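Long-range contact in dextranase (Pseudarthrobacter oxydans, PDB 6NZS), which catalyses the endohydrolysis of (1->6)-alpha-D-glucosidic linkages in dextran: residues A[12-24]-A[28-40]. Numbering follows the deposited sequence.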
# COMPACT_ATOMS: atom_id res chain seq x y z
N THR A 12 -23.78 -2.04 5.65
CA THR A 12 -23.38 -2.21 4.26
C THR A 12 -24.11 -1.16 3.42
O THR A 12 -25.02 -0.48 3.89
CB THR A 12 -23.70 -3.61 3.72
OG1 THR A 12 -25.12 -3.75 3.58
CG2 THR A 12 -23.19 -4.69 4.65
N TRP A 13 -23.69 -1.03 2.17
CA TRP A 13 -24.25 0.01 1.31
C TRP A 13 -24.15 -0.41 -0.15
O TRP A 13 -23.48 -1.38 -0.50
CB TRP A 13 -23.58 1.37 1.53
CG TRP A 13 -22.09 1.33 1.38
CD1 TRP A 13 -21.38 1.50 0.22
CD2 TRP A 13 -21.13 1.10 2.41
NE1 TRP A 13 -20.04 1.38 0.47
CE2 TRP A 13 -19.85 1.14 1.81
CE3 TRP A 13 -21.22 0.87 3.80
CZ2 TRP A 13 -18.67 0.97 2.54
CZ3 TRP A 13 -20.05 0.67 4.52
CH2 TRP A 13 -18.79 0.73 3.88
N TRP A 14 -24.82 0.36 -1.00
CA TRP A 14 -24.86 0.11 -2.43
C TRP A 14 -24.65 1.43 -3.15
O TRP A 14 -24.61 2.49 -2.53
CB TRP A 14 -26.20 -0.52 -2.83
CG TRP A 14 -26.17 -1.21 -4.13
CD1 TRP A 14 -26.75 -0.80 -5.30
CD2 TRP A 14 -25.53 -2.46 -4.42
NE1 TRP A 14 -26.51 -1.71 -6.30
CE2 TRP A 14 -25.76 -2.74 -5.79
CE3 TRP A 14 -24.79 -3.37 -3.66
CZ2 TRP A 14 -25.27 -3.89 -6.41
CZ3 TRP A 14 -24.31 -4.52 -4.28
CH2 TRP A 14 -24.55 -4.76 -5.65
N HIS A 15 -24.52 1.36 -4.48
CA HIS A 15 -24.52 2.54 -5.34
C HIS A 15 -25.49 2.29 -6.47
O HIS A 15 -25.26 1.42 -7.32
CB HIS A 15 -23.12 2.81 -5.89
CG HIS A 15 -22.12 3.21 -4.85
ND1 HIS A 15 -22.01 4.50 -4.38
CD2 HIS A 15 -21.22 2.48 -4.16
CE1 HIS A 15 -21.06 4.55 -3.46
NE2 HIS A 15 -20.58 3.33 -3.30
N ASP A 16 -26.59 3.05 -6.50
CA ASP A 16 -27.59 2.85 -7.55
C ASP A 16 -27.09 3.32 -8.91
O ASP A 16 -27.68 2.95 -9.93
CB ASP A 16 -28.90 3.54 -7.18
CG ASP A 16 -29.62 2.86 -6.02
OD1 ASP A 16 -29.31 1.69 -5.71
OD2 ASP A 16 -30.51 3.50 -5.43
N ASN A 17 -26.03 4.12 -8.93
CA ASN A 17 -25.37 4.57 -10.15
C ASN A 17 -24.21 3.66 -10.56
O ASN A 17 -23.32 4.10 -11.30
CB ASN A 17 -24.90 6.02 -9.99
CG ASN A 17 -23.94 6.19 -8.82
OD1 ASN A 17 -24.06 5.53 -7.79
ND2 ASN A 17 -22.98 7.08 -8.98
N ALA A 18 -24.19 2.42 -10.08
CA ALA A 18 -23.13 1.49 -10.43
C ALA A 18 -23.24 1.06 -11.89
O ALA A 18 -24.34 0.99 -12.46
CB ALA A 18 -23.22 0.24 -9.55
N VAL A 19 -22.09 0.76 -12.49
CA VAL A 19 -22.01 0.26 -13.85
C VAL A 19 -21.00 -0.88 -13.91
O VAL A 19 -20.01 -0.91 -13.16
CB VAL A 19 -21.61 1.36 -14.87
CG1 VAL A 19 -22.65 2.47 -14.90
CG2 VAL A 19 -20.22 1.90 -14.57
N PHE A 20 -21.24 -1.82 -14.81
CA PHE A 20 -20.23 -2.78 -15.20
C PHE A 20 -19.41 -2.17 -16.33
O PHE A 20 -19.97 -1.69 -17.32
CB PHE A 20 -20.87 -4.08 -15.68
CG PHE A 20 -21.54 -4.88 -14.60
CD1 PHE A 20 -20.81 -5.39 -13.53
CD2 PHE A 20 -22.91 -5.11 -14.63
CE1 PHE A 20 -21.43 -6.13 -12.53
CE2 PHE A 20 -23.54 -5.85 -13.64
CZ PHE A 20 -22.79 -6.37 -12.58
N ASN A 21 -18.08 -2.18 -16.18
CA ASN A 21 -17.22 -1.58 -17.19
C ASN A 21 -15.81 -2.12 -16.95
O ASN A 21 -15.18 -1.78 -15.94
CB ASN A 21 -17.26 -0.06 -17.08
CG ASN A 21 -16.43 0.64 -18.14
OD1 ASN A 21 -15.45 0.09 -18.64
ND2 ASN A 21 -16.81 1.88 -18.46
N THR A 22 -15.32 -2.94 -17.88
CA THR A 22 -13.96 -3.48 -17.81
C THR A 22 -13.04 -2.87 -18.86
O THR A 22 -11.91 -3.34 -19.01
CB THR A 22 -13.95 -5.00 -17.95
OG1 THR A 22 -14.62 -5.38 -19.17
CG2 THR A 22 -14.63 -5.66 -16.76
N THR A 23 -13.50 -1.86 -19.59
CA THR A 23 -12.79 -1.41 -20.79
C THR A 23 -12.38 0.05 -20.80
O THR A 23 -11.49 0.40 -21.58
CB THR A 23 -13.63 -1.67 -22.06
OG1 THR A 23 -14.81 -0.86 -22.02
CG2 THR A 23 -14.03 -3.14 -22.16
N GLY A 24 -13.00 0.91 -19.99
CA GLY A 24 -12.73 2.32 -20.10
C GLY A 24 -13.15 3.09 -18.87
O GLY A 24 -13.64 2.53 -17.89
N ASN A 28 -18.67 10.52 -14.98
CA ASN A 28 -18.47 11.29 -13.76
C ASN A 28 -19.45 10.90 -12.67
O ASN A 28 -19.10 10.94 -11.48
CB ASN A 28 -18.59 12.78 -14.07
CG ASN A 28 -17.39 13.32 -14.81
OD1 ASN A 28 -16.47 12.57 -15.14
ND2 ASN A 28 -17.39 14.62 -15.08
N ASP A 29 -20.66 10.50 -13.05
CA ASP A 29 -21.72 10.17 -12.11
C ASP A 29 -21.91 8.66 -11.95
O ASP A 29 -22.97 8.23 -11.48
CB ASP A 29 -23.03 10.82 -12.54
CG ASP A 29 -23.47 10.40 -13.94
OD1 ASP A 29 -22.66 9.78 -14.68
OD2 ASP A 29 -24.63 10.69 -14.31
N GLU A 30 -20.91 7.86 -12.31
CA GLU A 30 -20.98 6.41 -12.24
C GLU A 30 -19.92 5.87 -11.29
O GLU A 30 -18.88 6.50 -11.06
CB GLU A 30 -20.77 5.80 -13.64
CG GLU A 30 -21.87 6.15 -14.63
CD GLU A 30 -21.59 5.64 -16.03
OE1 GLU A 30 -20.42 5.29 -16.31
OE2 GLU A 30 -22.53 5.59 -16.85
N VAL A 31 -20.18 4.68 -10.75
CA VAL A 31 -19.22 3.95 -9.92
C VAL A 31 -19.01 2.58 -10.54
O VAL A 31 -19.98 1.86 -10.82
CB VAL A 31 -19.73 3.80 -8.47
CG1 VAL A 31 -18.74 2.98 -7.65
CG2 VAL A 31 -19.96 5.16 -7.83
N ARG A 32 -17.75 2.20 -10.75
CA ARG A 32 -17.44 0.89 -11.33
C ARG A 32 -17.72 -0.22 -10.32
O ARG A 32 -17.15 -0.22 -9.23
CB ARG A 32 -15.98 0.83 -11.78
CG ARG A 32 -15.73 -0.22 -12.86
CD ARG A 32 -14.23 -0.45 -13.12
NE ARG A 32 -13.49 0.77 -13.47
CZ ARG A 32 -13.41 1.29 -14.69
NH1 ARG A 32 -14.02 0.71 -15.71
NH2 ARG A 32 -12.70 2.40 -14.88
N ARG A 33 -18.58 -1.16 -10.70
CA ARG A 33 -18.91 -2.32 -9.89
C ARG A 33 -18.04 -3.49 -10.35
O ARG A 33 -17.77 -3.63 -11.54
CB ARG A 33 -20.38 -2.69 -10.08
CG ARG A 33 -20.79 -3.97 -9.37
CD ARG A 33 -22.27 -4.25 -9.52
NE ARG A 33 -22.57 -5.61 -9.11
CZ ARG A 33 -23.76 -6.18 -9.22
NH1 ARG A 33 -24.78 -5.49 -9.73
NH2 ARG A 33 -23.93 -7.44 -8.84
N SER A 34 -17.62 -4.34 -9.41
CA SER A 34 -16.86 -5.53 -9.80
C SER A 34 -17.66 -6.42 -10.75
O SER A 34 -18.80 -6.80 -10.46
CB SER A 34 -16.47 -6.34 -8.57
OG SER A 34 -15.77 -7.53 -8.95
N SER A 35 -17.03 -6.78 -11.87
CA SER A 35 -17.60 -7.75 -12.79
C SER A 35 -17.43 -9.18 -12.33
O SER A 35 -18.04 -10.09 -12.91
CB SER A 35 -16.91 -7.63 -14.15
OG SER A 35 -17.10 -6.34 -14.69
N PHE A 36 -16.64 -9.42 -11.28
CA PHE A 36 -16.16 -10.75 -11.00
C PHE A 36 -16.62 -11.35 -9.69
O PHE A 36 -16.63 -12.58 -9.57
CB PHE A 36 -14.62 -10.78 -11.08
CG PHE A 36 -14.11 -10.22 -12.37
CD1 PHE A 36 -14.21 -10.97 -13.52
CD2 PHE A 36 -13.60 -8.94 -12.45
CE1 PHE A 36 -13.78 -10.47 -14.73
CE2 PHE A 36 -13.17 -8.44 -13.67
CZ PHE A 36 -13.26 -9.20 -14.80
N TYR A 37 -17.02 -10.53 -8.71
CA TYR A 37 -17.40 -11.03 -7.39
C TYR A 37 -18.65 -10.32 -6.89
O TYR A 37 -18.83 -9.13 -7.13
CB TYR A 37 -16.27 -10.78 -6.37
CG TYR A 37 -14.98 -11.38 -6.84
CD1 TYR A 37 -14.75 -12.74 -6.70
CD2 TYR A 37 -14.02 -10.61 -7.50
CE1 TYR A 37 -13.59 -13.32 -7.17
CE2 TYR A 37 -12.85 -11.18 -7.98
CZ TYR A 37 -12.65 -12.54 -7.81
OH TYR A 37 -11.51 -13.16 -8.28
N ASP A 38 -19.48 -11.07 -6.18
CA ASP A 38 -20.58 -10.52 -5.39
C ASP A 38 -20.38 -10.92 -3.94
O ASP A 38 -19.93 -12.04 -3.66
CB ASP A 38 -21.94 -11.05 -5.87
CG ASP A 38 -22.33 -10.49 -7.22
OD1 ASP A 38 -22.19 -9.27 -7.42
OD2 ASP A 38 -22.79 -11.28 -8.08
N LEU A 39 -20.73 -10.02 -3.02
CA LEU A 39 -20.52 -10.26 -1.60
C LEU A 39 -21.78 -9.95 -0.80
O LEU A 39 -22.44 -8.94 -1.05
CB LEU A 39 -19.35 -9.40 -1.10
CG LEU A 39 -18.83 -9.67 0.31
CD1 LEU A 39 -17.32 -9.46 0.36
CD2 LEU A 39 -19.49 -8.75 1.29
N GLN A 40 -22.11 -10.83 0.15
CA GLN A 40 -23.16 -10.58 1.13
C GLN A 40 -22.62 -10.92 2.51
O GLN A 40 -21.70 -11.73 2.65
CB GLN A 40 -24.41 -11.43 0.86
CG GLN A 40 -25.18 -11.01 -0.38
CD GLN A 40 -26.37 -11.91 -0.64
OE1 GLN A 40 -26.50 -12.97 -0.04
NE2 GLN A 40 -27.25 -11.48 -1.55
O HOH W 1 -17.19 -3.78 -14.10
O HOH W 2 -19.23 3.40 -17.91
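The guanidinium of Arg33 is held between two aromatic side chains. Phe20 brings CZ to 3.5 Å from Arg33 CZ over one face, the planes 39° apart, while the Trp14 rim covers the opposite face with CH2 3.9 Å from the same carbon. The indole is turned steeply, 74° from the guanidinium, so it offers its edge. Extended from CG to NE, the Arg33 chain runs alongside Phe20, and at the guanidinium edge NH2 forms a salt bridge with Asp38, fixing its rotation. At the edge of the Phe20 ring, CE1 meets Ser34 O close to the ring plane.

Arg32 donates in plane from its guanidinium edge. NH1 reaches Asn21 O at 2.8 Å and also Gly24 O (2.9 Å), to which NH2 adds a longer, more bent bond. A bend at chi3 turns the group into the turn at 21-24, where Asn21 OD1 accepts from Thr23 N, closing an Asx turn, and from Gly24 N, completing an Asx motif.

Strands 18-20 and 31-33 pair in parallel: Val31 N donates to Asn17 O (3.2 Å), then Val19 N to Val31 O and Arg33 N to Val19 O, each at 2.9 Å. Asn17 ND2 gives Asp29 O a nearly straight bond (2.8 Å, 168°) from above the carbonyl plane. Val19 CG1 packs against the Glu30 carboxylate, whose OE1 accepts from Gly27 N and is bridged by a water to Asn21 ND2. Another water links Asn21 N, Arg33 O and Ser35 OG.

This two-stranded parallel sheet belongs to the N-terminal Ig-like domain. Ala18 and Arg33 rest on Phe54 of strand 51-58, and Asp38 makes a second salt bridge, to Arg103. Hydrogen bonds from Asn17 ND2 to Thr236 OG1 and from Lys263 to the Glu30 carbonyl reach strands 235-238 and 260-263 of the beta-solenoid, joining the two parts of the enzyme.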